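Local atomic coordinates of putative methyltransferase (Porphyromonas gingivalis, PDB entry 3LL7), a protein that is of unproven function but probably acts as a methyltransferase, possibly on a nucleic acid, with a Rossmann-like core and a THUMP-like C-terminal domain. Residues K19-Q24 and S33-P38; D107-M112 and H133-L138; I365-R368 and S373-E376; H229-A232 and K238-L241; V341-I346 and G387-M392. All coordinates share one frame; numbering follows the deposited sequence.

Interaction 1: K19-Q24 and S33-P38; sequences KLYANQ and SNDIPP
Polar bonds join Tyr21 and Gln24 to the 33-38 loop at three places. The backbone N of Asp35 donates to Tyr21 OH (3.1 Å, N-H...O 159°), so the phenol oxygen serves as acceptor. Gln24 NE2 gives a straighter bond to Ser33 O, 3.1 Å long at 170°; the acceptor lies nearly in the amide plane of Gln24, whereas NE2 stands above the carbonyl plane of Ser33. A weak bond runs the other way, from Asn34 ND2 to Gln24 OE1 at 3.4 Å, the two amide planes being moderately inclined to each other.

Two motifs set these groups. A type I turn from Tyr21 to Gln24 follows helix 8-20, and an Asx turn, in which Asn34 OD1 accepts from Ile36 N, shapes the loop before helix 38-57; both lie in the small helical N-terminal domain.

Nonpolar contact centres on the Tyr21 ring. Asn34 CB makes a CH-pi contact over one face, 3.4 Å from the ring centroid and 16° off its normal, while Leu20 CG covers the opposite face. Asn34 thus works at both ends, its CB on the ring and its amide divided between Ile36 N and Gln24 OE1. Ile36 CD1 touches Tyr21 CD2 at 3.8 Å, its side chain sliding past the tyrosine in the opposite direction.

Interaction 2: D107-M112 and H133-L138; sequences DFIALM and HNIPLL. With FMT (formic acid), chain D.
Ile109 and Phe108 on one helix meet Ile135 and Leu138 on the other entirely through carbon. The short helical segments run roughly the same way, at 31°, with axes 10.7 Å apart, so side chains must span the interval. On the side of the sheet, Phe108 packs on Ile135, both buried. Phe108 CD2 reaches Ile135 CD1 at 3.8 Å, and Phe108 CE2 lies 4.0 Å from Ile135 CG2; the two side chains cross at about a right angle. Phe108 CG is anti to the backbone N (chi1 180°), which carries the ring toward Ile135 and strand 144-149, where both side chains also touch Val145. Met112, a selenomethionine, lays CG over one face of the ring.

The other part is as close but less buried. Ile109 uses a single methyl: Ile109 CD1 rests 3.8 Å from Leu138 CB and 4.1 Å from Ile135 CG1. Both Ile109 and Leu138 remain partly exposed. Pro136, next in the chain after Ile135, directs its CB away from the partner helix. Proline has no N-H to bond to the preceding turn, and the helix is kinked there.

At the start of the first segment, Asp107 N donates to O1 of a bound formic acid, probably from the crystallisation liquor (3.2 Å, 168°). With no hydrogen bond between the segments, the two helices, both part of the Rossmann-like methyltransferase core, are joined by dispersion and hydrophobic burial, while the side-chain polar bonds of Asp107, His133 and Asn134 go to other partners, among them Tyr168, Glu8 and Tyr68.

Interaction 3: I365-R368 and S373-E376; sequences ISCR and SPIE
A beta-alpha-beta unit of the THUMP-like domain, made of strand 364-368, helix 374-381 and strand 389-395, places the first turn of its helix against its first strand, and Pro374 is the residue that meets Ile365 and Cys367. The pyrrolidine ring points at the strand and touches it at two levels. Pro374 CB lies 3.7 Å from Ile365 O and 4.0 Å from Ile365 CG2. Farther along, Pro374 CD is 3.9 Å from Cys367 SG, with Pro374 CG also close to the sulfur. The Ile365 methyl bears on the backbone as well, Ile365 CG2 standing 3.8 Å from Pro374 O. In Cys367 the sulfur sits anti to the carbonyl carbon (chi1 -71°), which brings it alongside the ring near Pro374 N.

Strand alternation explains the pattern: Ile365 and Cys367 face the helix, whereas Ser366 between them turns its CB away and touches Met392 of strand 389-395.

Ahead of the proline, Ser373 takes the N-cap position and forms a capping box with Glu376. Glu376 N donates to Ser373 OG at 3.2 Å, and Ser373 N returns a bond to Glu376 OE1 at 2.9 Å, meeting that oxygen from above the carboxylate plane. These reciprocal bonds fix the helix beginning from which Pro374 projects. One turn on, Leu377 continues the helix side of the packing, touching both Ile365 and Cys367.

Interaction 4: H229-A232 and K238-L241; sequences HVVA and KELL
His229 pairs with Leu241 through both backbone bonds of an antiparallel hydrogen-bonded pair: His229 N to Leu241 O is 2.7 Å, and Leu241 N to His229 O is 2.9 Å. The same His229 O receives a CA-H...O contact from Leu240 CA at 3.2 Å. The imidazole is anchored beyond the pair, ND1 to Tyr86 OH and NE2 to Glu227, and stacks on His259.

Val230, opposite Leu240 in a non-hydrogen-bonded pair, presents its side chain to the other face of the sheet. Both of its methyls approach the leucine, and Val230 CG1 is 4.1 Å from Leu240 CD2, the side chains lying side by side and pointing the same way; helix 299-304 covers Val230 there.

At Val231 the regular ladder of this hairpin, strands 225-233 and 236-244, is broken by a classic beta bulge. Lys238 and Glu239 both stand opposite Val231, and Val231 O accepts from Lys238 N at 2.8 Å and weakly from Glu239 N at 3.4 Å. Val231 N donates to Glu239 O with an N-H...O angle of 165°, the nitrogen sitting almost on the extension of the C=O bond (C=O...N 174°). The side chain shares its face with His229, Glu239 and Leu241: Val231 CG2 touches Leu241 CD1 at 4.0 Å. Glu239 carries its carboxylate on to a salt bridge with Lys87, and Lys238 NZ pairs with Glu236.

Ala232 directs its CB away from the 238-241 strand, and its side chain touches Asn262 of strand 258-263.

Interaction 5: V341-I346 and G387-M392; sequences VLEEII and GEKTLM
Glu343 and Lys389 bring their side chains together at about a right angle, joining strands whose backbones do not touch: the closest pair of CA atoms, on these same residues, is 9.4 Å apart. Glu343 arrives as an extended chain beyond CG (chi2 -165°), with its CB already directed at the other segment. Lys389 follows a crooked path instead, bent at chi2 (-63°) and again at chi4 (75°), and this second bend swings the ammonium group onto the carboxylate.

The meeting is lopsided. Lys389 NZ lies 2.7 Å from Glu343 OE1, a salt bridge with a hydrogen bond that uses the syn lone pair of OE1, on the side of the other oxygen. Lys389 NZ is 3.4 Å from Glu343 OE2, and that second oxygen has its own cation, Arg407 of the intervening strand 401-408. Lys389 CE also leans on the group, 3.5 Å from Glu343 OE1. A carboxylate held between two cations probably stays ionised.

Strand 337-347 carries a classic beta bulge here, its residues Glu343 and Glu344 sharing Leu405 as partner. Strand 401-408 lies between strands 337-347 and 389-395 in the mixed sheet of the THUMP-like domain, so the ion pair bridges over it as a cross-strand salt bridge.

Interactions 3 and 5 form the closest pair, with centres about 13 Å apart in the THUMP-like domain, and interaction 3 is nested within the chain loop that interaction 5 closes. They meet where strands 364-368 and 389-395 run side by side: Ser366 N lies 2.9 Å from Leu391 O, a probable hydrogen bond, and Ser366 CB packs on Met392 CE at 3.6 Å. Interaction 4 lies within the ten-stranded sheet, and interaction 2, where formic acid is bound, joins helices that pack on it at strand 144-149; their centres are about 21 Å apart, their nearest atoms about 6 Å. Interaction 1 lies in the N-terminal domain, its centre about 28 Å from that of interaction 2 and about 56 Å from that of interaction 5.

Interaction 1: K19-Q24 and S33-P38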
# COMPACT_ATOMS: atom_id res chain seq x y z
N LYS A 19 -18.92 19.87 15.33
CA LYS A 19 -20.08 19.01 15.44
C LYS A 19 -21.40 19.79 15.56
O LYS A 19 -22.39 19.48 14.87
CB LYS A 19 -19.91 18.07 16.64
CG LYS A 19 -21.13 17.24 16.96
CD LYS A 19 -20.83 16.17 18.01
CE LYS A 19 -22.09 15.37 18.34
NZ LYS A 19 -21.77 14.24 19.27
N LEU A 20 -21.43 20.77 16.46
CA LEU A 20 -22.65 21.58 16.68
C LEU A 20 -23.08 22.26 15.38
O LEU A 20 -24.27 22.34 15.07
CB LEU A 20 -22.38 22.63 17.78
CG LEU A 20 -23.57 23.52 18.13
CD1 LEU A 20 -24.70 22.66 18.64
CD2 LEU A 20 -23.17 24.57 19.18
N TYR A 21 -22.10 22.74 14.60
CA TYR A 21 -22.41 23.54 13.41
C TYR A 21 -22.12 22.76 12.13
O TYR A 21 -21.91 23.35 11.07
CB TYR A 21 -21.66 24.89 13.44
CG TYR A 21 -22.04 25.74 14.64
CD1 TYR A 21 -23.34 26.25 14.78
CD2 TYR A 21 -21.10 26.01 15.65
CE1 TYR A 21 -23.69 27.02 15.88
CE2 TYR A 21 -21.46 26.79 16.77
CZ TYR A 21 -22.75 27.29 16.88
OH TYR A 21 -23.13 28.05 17.98
N ALA A 22 -22.15 21.44 12.25
CA ALA A 22 -21.77 20.53 11.15
C ALA A 22 -22.50 20.81 9.83
O ALA A 22 -21.94 20.55 8.76
CB ALA A 22 -21.97 19.07 11.56
N ASN A 23 -23.72 21.34 9.91
CA ASN A 23 -24.56 21.53 8.71
C ASN A 23 -24.28 22.85 7.97
O ASN A 23 -24.91 23.14 6.94
CB ASN A 23 -26.06 21.38 9.04
CG ASN A 23 -26.59 22.47 9.97
OD1 ASN A 23 -25.83 23.22 10.61
ND2 ASN A 23 -27.92 22.57 10.06
N GLN A 24 -23.37 23.66 8.51
CA GLN A 24 -22.97 24.88 7.83
C GLN A 24 -21.78 24.63 6.90
O GLN A 24 -20.87 23.87 7.23
CB GLN A 24 -22.65 25.96 8.86
CG GLN A 24 -23.83 26.27 9.80
CD GLN A 24 -23.62 27.49 10.65
OE1 GLN A 24 -22.62 28.19 10.53
NE2 GLN A 24 -24.57 27.74 11.55
N SER A 33 -23.83 32.62 11.15
CA SER A 33 -24.40 32.65 12.49
C SER A 33 -24.07 31.47 13.40
O SER A 33 -24.61 30.36 13.25
CB SER A 33 -25.91 32.81 12.39
OG SER A 33 -26.18 34.15 12.08
N ASN A 34 -23.21 31.76 14.36
CA ASN A 34 -22.83 30.83 15.38
C ASN A 34 -22.05 31.58 16.47
O ASN A 34 -21.74 32.77 16.36
CB ASN A 34 -22.00 29.69 14.77
CG ASN A 34 -20.79 30.19 14.04
OD1 ASN A 34 -19.96 30.89 14.62
ND2 ASN A 34 -20.69 29.86 12.74
N ASP A 35 -21.77 30.84 17.51
CA ASP A 35 -21.08 31.27 18.75
C ASP A 35 -19.57 31.02 18.72
O ASP A 35 -18.92 31.00 19.78
CB ASP A 35 -21.68 30.54 19.92
CG ASP A 35 -23.14 30.90 20.13
OD1 ASP A 35 -23.50 32.07 19.89
OD2 ASP A 35 -23.90 30.01 20.53
N ILE A 36 -19.02 30.81 17.54
CA ILE A 36 -17.58 30.58 17.42
C ILE A 36 -16.84 31.91 17.43
O ILE A 36 -17.12 32.78 16.61
CB ILE A 36 -17.24 29.81 16.13
CG1 ILE A 36 -18.10 28.55 15.97
CG2 ILE A 36 -15.72 29.49 16.07
CD1 ILE A 36 -18.07 27.99 14.56
N PRO A 37 -15.88 32.08 18.36
CA PRO A 37 -15.14 33.33 18.35
C PRO A 37 -14.42 33.46 17.01
O PRO A 37 -14.07 32.44 16.40
CB PRO A 37 -14.13 33.17 19.50
CG PRO A 37 -14.78 32.24 20.42
CD PRO A 37 -15.58 31.28 19.56
N PRO A 38 -14.22 34.71 16.54
CA PRO A 38 -13.61 34.97 15.23
C PRO A 38 -12.32 34.20 15.01
O PRO A 38 -12.13 33.63 13.93
CB PRO A 38 -13.31 36.47 15.28
CG PRO A 38 -14.30 37.03 16.22
CD PRO A 38 -14.48 35.97 17.28

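Interaction 2: D107-M112 and H133-L138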
# COMPACT_ATOMS: atom_id res chain seq x y z
N ASP A 107 -0.62 4.27 11.62
CA ASP A 107 0.29 3.14 11.73
C ASP A 107 0.58 2.85 13.21
O ASP A 107 0.57 1.70 13.63
CB ASP A 107 1.59 3.41 10.93
CG ASP A 107 1.36 3.37 9.41
OD1 ASP A 107 0.39 2.73 8.96
OD2 ASP A 107 2.17 3.95 8.65
N PHE A 108 0.82 3.90 14.00
CA PHE A 108 1.13 3.72 15.41
C PHE A 108 -0.05 3.03 16.08
O PHE A 108 0.15 2.08 16.83
CB PHE A 108 1.37 5.06 16.11
CG PHE A 108 1.68 4.94 17.56
CD1 PHE A 108 2.92 4.46 17.98
CD2 PHE A 108 0.77 5.38 18.53
CE1 PHE A 108 3.25 4.39 19.35
CE2 PHE A 108 1.08 5.31 19.90
CZ PHE A 108 2.33 4.80 20.31
N ILE A 109 -1.26 3.47 15.77
CA ILE A 109 -2.48 2.85 16.33
C ILE A 109 -2.57 1.36 15.95
O ILE A 109 -2.90 0.51 16.79
CB ILE A 109 -3.77 3.62 15.88
CG1 ILE A 109 -3.75 5.07 16.42
CG2 ILE A 109 -5.05 2.91 16.34
CD1 ILE A 109 -3.85 5.16 17.90
N ALA A 110 -2.21 1.04 14.70
CA ALA A 110 -2.25 -0.36 14.24
C ALA A 110 -1.24 -1.20 15.01
O ALA A 110 -1.52 -2.33 15.36
CB ALA A 110 -2.00 -0.48 12.74
N LEU A 111 -0.06 -0.63 15.28
CA LEU A 111 0.95 -1.30 16.12
C LEU A 111 0.45 -1.52 17.55
O LEU A 111 0.68 -2.57 18.14
CB LEU A 111 2.26 -0.53 16.16
CG LEU A 111 2.96 -0.16 14.85
CD1 LEU A 111 4.21 0.63 15.21
CD2 LEU A 111 3.29 -1.38 14.01
N MSE A 112 -0.23 -0.51 18.08
CA MSE A 112 -0.77 -0.55 19.43
C MSE A 112 -2.03 -1.41 19.59
O MSE A 112 -2.48 -1.62 20.72
CB MSE A 112 -1.04 0.88 19.90
CG MSE A 112 0.22 1.73 20.06
SE MSE A 112 1.49 1.05 21.35
CE MSE A 112 0.36 0.96 22.90
N HIS A 133 -3.70 14.56 21.22
CA HIS A 133 -5.15 14.55 21.47
C HIS A 133 -5.87 13.27 20.96
O HIS A 133 -6.69 12.67 21.68
CB HIS A 133 -5.78 15.79 20.82
CG HIS A 133 -7.28 15.84 20.91
ND1 HIS A 133 -7.95 16.38 21.99
CD2 HIS A 133 -8.23 15.43 20.04
CE1 HIS A 133 -9.25 16.29 21.78
NE2 HIS A 133 -9.45 15.72 20.61
N ASN A 134 -5.59 12.90 19.72
CA ASN A 134 -6.30 11.82 19.02
C ASN A 134 -5.95 10.44 19.52
O ASN A 134 -6.84 9.58 19.69
CB ASN A 134 -6.04 11.87 17.51
CG ASN A 134 -6.67 13.09 16.84
OD1 ASN A 134 -7.67 13.63 17.32
ND2 ASN A 134 -6.10 13.49 15.73
N ILE A 135 -4.65 10.21 19.72
CA ILE A 135 -4.18 8.85 20.06
C ILE A 135 -4.93 8.23 21.26
O ILE A 135 -5.45 7.11 21.15
CB ILE A 135 -2.61 8.75 20.13
CG1 ILE A 135 -2.01 8.75 18.72
CG2 ILE A 135 -2.16 7.51 20.93
CD1 ILE A 135 -0.45 8.98 18.67
N PRO A 136 -5.04 8.96 22.40
CA PRO A 136 -5.80 8.38 23.53
C PRO A 136 -7.29 8.11 23.25
O PRO A 136 -7.88 7.27 23.93
CB PRO A 136 -5.64 9.42 24.64
CG PRO A 136 -4.44 10.18 24.29
CD PRO A 136 -4.42 10.24 22.78
N LEU A 137 -7.89 8.79 22.28
CA LEU A 137 -9.28 8.52 21.91
C LEU A 137 -9.43 7.27 21.03
O LEU A 137 -10.54 6.77 20.80
CB LEU A 137 -9.89 9.73 21.21
CG LEU A 137 -9.75 11.03 22.02
CD1 LEU A 137 -10.10 12.22 21.18
CD2 LEU A 137 -10.62 10.97 23.28
N LEU A 138 -8.30 6.79 20.50
CA LEU A 138 -8.32 5.69 19.56
C LEU A 138 -7.79 4.37 20.12
O LEU A 138 -7.98 3.33 19.51
CB LEU A 138 -7.55 6.05 18.29
CG LEU A 138 -8.17 7.14 17.41
CD1 LEU A 138 -7.10 7.96 16.67
CD2 LEU A 138 -9.22 6.56 16.45
C FMT D . 0.51 7.41 9.47
O1 FMT D . 0.80 6.93 10.56
O2 FMT D . -0.04 8.50 9.33

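Interaction 3: I365-R368 and S373-E376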
# COMPACT_ATOMS: atom_id res chain seq x y z
N ILE A 365 -11.03 -3.44 -21.46
CA ILE A 365 -9.81 -3.66 -22.28
C ILE A 365 -8.58 -3.61 -21.39
O ILE A 365 -8.43 -2.67 -20.58
CB ILE A 365 -9.70 -2.64 -23.41
CG1 ILE A 365 -10.88 -2.88 -24.38
CG2 ILE A 365 -8.30 -2.75 -24.15
CD1 ILE A 365 -11.09 -1.73 -25.41
N SER A 366 -7.71 -4.61 -21.57
CA SER A 366 -6.43 -4.66 -20.87
C SER A 366 -5.33 -4.94 -21.88
O SER A 366 -5.60 -5.43 -23.00
CB SER A 366 -6.46 -5.74 -19.76
OG SER A 366 -7.30 -5.33 -18.68
N CYS A 367 -4.10 -4.60 -21.51
CA CYS A 367 -2.93 -4.90 -22.34
C CYS A 367 -1.79 -5.41 -21.47
O CYS A 367 -1.58 -4.90 -20.34
CB CYS A 367 -2.48 -3.64 -23.08
SG CYS A 367 -3.64 -3.19 -24.36
N ARG A 368 -1.11 -6.44 -21.97
CA ARG A 368 0.10 -6.99 -21.33
C ARG A 368 1.07 -7.32 -22.43
O ARG A 368 1.05 -8.45 -22.96
CB ARG A 368 -0.17 -8.27 -20.51
CG ARG A 368 -1.10 -8.09 -19.29
CD ARG A 368 -0.37 -7.37 -18.17
NE ARG A 368 -1.28 -7.07 -17.07
CZ ARG A 368 -1.02 -6.20 -16.11
NH1 ARG A 368 0.16 -5.55 -16.10
NH2 ARG A 368 -1.93 -5.99 -15.16
N SER A 373 -1.92 1.25 -26.04
CA SER A 373 -2.42 1.26 -24.67
C SER A 373 -3.89 0.82 -24.70
O SER A 373 -4.51 0.80 -25.76
CB SER A 373 -2.34 2.66 -24.07
OG SER A 373 -3.17 3.54 -24.82
N PRO A 374 -4.46 0.48 -23.54
CA PRO A 374 -5.86 0.12 -23.54
C PRO A 374 -6.77 1.22 -24.09
O PRO A 374 -7.76 0.94 -24.80
CB PRO A 374 -6.14 -0.17 -22.05
CG PRO A 374 -4.89 -0.67 -21.53
CD PRO A 374 -3.79 0.13 -22.26
N ILE A 375 -6.48 2.48 -23.76
CA ILE A 375 -7.35 3.56 -24.26
C ILE A 375 -7.22 3.74 -25.77
O ILE A 375 -8.22 4.00 -26.46
CB ILE A 375 -7.12 4.90 -23.48
CG1 ILE A 375 -8.23 5.92 -23.80
CG2 ILE A 375 -5.75 5.50 -23.74
CD1 ILE A 375 -9.63 5.36 -23.59
N GLU A 376 -6.02 3.54 -26.30
CA GLU A 376 -5.83 3.57 -27.75
C GLU A 376 -6.57 2.42 -28.44
O GLU A 376 -7.24 2.62 -29.46
CB GLU A 376 -4.34 3.48 -28.10
CG GLU A 376 -3.63 4.77 -27.77
CD GLU A 376 -2.10 4.69 -27.82
OE1 GLU A 376 -1.53 3.56 -27.83
OE2 GLU A 376 -1.47 5.77 -27.82

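Interaction 4: H229-A232 and K238-L241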
# COMPACT_ATOMS: atom_id res chain seq x y z
N HIS A 229 7.93 -7.43 2.21
CA HIS A 229 6.55 -7.69 1.82
C HIS A 229 6.13 -6.63 0.79
O HIS A 229 6.35 -5.42 1.03
CB HIS A 229 5.62 -7.58 3.03
CG HIS A 229 5.78 -8.70 4.01
ND1 HIS A 229 4.71 -9.36 4.55
CD2 HIS A 229 6.89 -9.27 4.55
CE1 HIS A 229 5.14 -10.30 5.38
NE2 HIS A 229 6.46 -10.26 5.39
N VAL A 230 5.53 -7.07 -0.31
CA VAL A 230 4.98 -6.14 -1.30
C VAL A 230 3.48 -6.15 -1.09
O VAL A 230 2.84 -7.22 -1.26
CB VAL A 230 5.32 -6.56 -2.75
CG1 VAL A 230 4.68 -5.59 -3.76
CG2 VAL A 230 6.84 -6.64 -2.92
N VAL A 231 2.94 -5.04 -0.61
CA VAL A 231 1.54 -5.07 -0.14
C VAL A 231 0.61 -4.25 -1.04
O VAL A 231 0.75 -3.02 -1.13
CB VAL A 231 1.44 -4.56 1.33
CG1 VAL A 231 -0.00 -4.62 1.85
CG2 VAL A 231 2.40 -5.36 2.26
N ALA A 232 -0.33 -4.93 -1.69
CA ALA A 232 -1.34 -4.25 -2.48
C ALA A 232 -2.69 -4.22 -1.74
O ALA A 232 -3.00 -5.14 -0.96
CB ALA A 232 -1.50 -4.91 -3.83
N LYS A 238 0.56 -0.50 -2.42
CA LYS A 238 0.47 0.63 -1.47
C LYS A 238 1.78 0.86 -0.75
O LYS A 238 2.13 2.01 -0.43
CB LYS A 238 -0.63 0.36 -0.43
CG LYS A 238 -2.06 0.42 -0.95
CD LYS A 238 -2.36 1.76 -1.61
CE LYS A 238 -3.83 1.86 -1.98
NZ LYS A 238 -4.09 3.16 -2.65
N GLU A 239 2.52 -0.21 -0.46
CA GLU A 239 3.76 -0.06 0.28
C GLU A 239 4.64 -1.31 0.17
O GLU A 239 4.17 -2.39 -0.14
CB GLU A 239 3.46 0.22 1.77
CG GLU A 239 2.74 -0.89 2.48
CD GLU A 239 2.03 -0.41 3.77
OE1 GLU A 239 1.36 0.65 3.74
OE2 GLU A 239 2.11 -1.13 4.79
N LEU A 240 5.92 -1.13 0.46
CA LEU A 240 6.79 -2.26 0.72
C LEU A 240 7.09 -2.22 2.21
O LEU A 240 7.17 -1.14 2.82
CB LEU A 240 8.10 -2.14 -0.05
CG LEU A 240 8.11 -1.84 -1.53
CD1 LEU A 240 9.46 -2.27 -2.04
CD2 LEU A 240 7.00 -2.54 -2.32
N LEU A 241 7.23 -3.39 2.83
CA LEU A 241 7.57 -3.42 4.23
C LEU A 241 8.78 -4.29 4.35
O LEU A 241 8.84 -5.38 3.78
CB LEU A 241 6.42 -4.01 5.02
CG LEU A 241 5.17 -3.18 5.10
CD1 LEU A 241 4.02 -4.01 5.65
CD2 LEU A 241 5.42 -1.97 6.02

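Interaction 5: V341-I346 and G387-M392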
# COMPACT_ATOMS: atom_id res chain seq x y z
N VAL A 341 -11.74 -17.44 -18.85
CA VAL A 341 -11.89 -18.47 -19.87
C VAL A 341 -11.69 -17.84 -21.21
O VAL A 341 -12.29 -16.79 -21.52
CB VAL A 341 -13.27 -19.09 -19.86
CG1 VAL A 341 -13.34 -20.18 -20.96
CG2 VAL A 341 -13.56 -19.68 -18.47
N LEU A 342 -10.85 -18.46 -22.01
CA LEU A 342 -10.56 -17.96 -23.37
C LEU A 342 -11.78 -18.22 -24.28
O LEU A 342 -12.23 -19.36 -24.38
CB LEU A 342 -9.35 -18.69 -23.95
CG LEU A 342 -9.13 -18.03 -25.33
CD1 LEU A 342 -8.19 -16.79 -25.37
CD2 LEU A 342 -8.94 -18.99 -26.47
N GLU A 343 -12.28 -17.18 -24.94
CA GLU A 343 -13.41 -17.35 -25.92
C GLU A 343 -12.93 -17.29 -27.36
O GLU A 343 -13.34 -18.12 -28.18
CB GLU A 343 -14.51 -16.32 -25.69
CG GLU A 343 -15.12 -16.42 -24.31
CD GLU A 343 -16.45 -15.68 -24.15
OE1 GLU A 343 -16.73 -14.70 -24.90
OE2 GLU A 343 -17.20 -16.09 -23.25
N GLU A 344 -12.11 -16.29 -27.67
CA GLU A 344 -11.50 -16.14 -29.01
C GLU A 344 -10.07 -15.63 -28.91
O GLU A 344 -9.72 -14.85 -28.00
CB GLU A 344 -12.27 -15.15 -29.90
CG GLU A 344 -13.77 -15.44 -30.11
CD GLU A 344 -14.05 -16.72 -30.91
OE1 GLU A 344 -13.20 -17.17 -31.72
OE2 GLU A 344 -15.14 -17.30 -30.71
N ILE A 345 -9.25 -16.02 -29.89
CA ILE A 345 -7.92 -15.45 -30.06
C ILE A 345 -7.82 -14.92 -31.49
O ILE A 345 -8.13 -15.64 -32.48
CB ILE A 345 -6.75 -16.42 -29.69
CG1 ILE A 345 -5.38 -15.78 -30.02
CG2 ILE A 345 -6.92 -17.78 -30.38
CD1 ILE A 345 -4.15 -16.45 -29.28
N ILE A 346 -7.45 -13.65 -31.59
CA ILE A 346 -7.44 -12.92 -32.87
C ILE A 346 -6.04 -12.40 -33.19
O ILE A 346 -5.50 -11.61 -32.42
CB ILE A 346 -8.42 -11.74 -32.78
CG1 ILE A 346 -9.83 -12.25 -32.41
CG2 ILE A 346 -8.46 -10.93 -34.12
CD1 ILE A 346 -10.78 -11.11 -32.03
N GLY A 387 -20.03 -4.41 -19.57
CA GLY A 387 -20.25 -5.82 -19.81
C GLY A 387 -19.31 -6.68 -18.99
O GLY A 387 -18.56 -6.19 -18.16
N GLU A 388 -19.34 -7.98 -19.26
CA GLU A 388 -18.62 -8.94 -18.45
C GLU A 388 -17.37 -9.48 -19.15
O GLU A 388 -16.61 -10.21 -18.54
CB GLU A 388 -19.55 -10.11 -18.11
CG GLU A 388 -20.74 -9.72 -17.23
CD GLU A 388 -20.30 -9.12 -15.90
OE1 GLU A 388 -19.37 -9.67 -15.26
OE2 GLU A 388 -20.90 -8.09 -15.50
N LYS A 389 -17.16 -9.12 -20.41
CA LYS A 389 -16.04 -9.65 -21.19
C LYS A 389 -14.85 -8.70 -21.14
O LYS A 389 -15.01 -7.50 -20.90
CB LYS A 389 -16.45 -9.84 -22.66
CG LYS A 389 -17.73 -10.67 -22.91
CD LYS A 389 -17.62 -12.09 -22.44
CE LYS A 389 -18.88 -12.92 -22.79
NZ LYS A 389 -18.97 -13.30 -24.23
N THR A 390 -13.68 -9.23 -21.45
CA THR A 390 -12.45 -8.45 -21.54
C THR A 390 -11.76 -8.74 -22.86
O THR A 390 -11.64 -9.90 -23.25
CB THR A 390 -11.50 -8.79 -20.39
OG1 THR A 390 -12.12 -8.42 -19.16
CG2 THR A 390 -10.14 -8.07 -20.51
N LEU A 391 -11.29 -7.67 -23.54
CA LEU A 391 -10.40 -7.82 -24.69
C LEU A 391 -9.00 -7.55 -24.17
O LEU A 391 -8.77 -6.51 -23.53
CB LEU A 391 -10.77 -6.86 -25.80
CG LEU A 391 -11.88 -7.28 -26.76
CD1 LEU A 391 -12.38 -6.05 -27.58
CD2 LEU A 391 -11.32 -8.42 -27.67
N MSE A 392 -8.08 -8.48 -24.40
CA MSE A 392 -6.72 -8.41 -23.86
C MSE A 392 -5.70 -8.37 -25.00
O MSE A 392 -5.60 -9.30 -25.81
CB MSE A 392 -6.44 -9.64 -22.95
CG MSE A 392 -4.95 -9.79 -22.55
SE MSE A 392 -4.44 -8.54 -21.17
CE MSE A 392 -5.47 -9.24 -19.71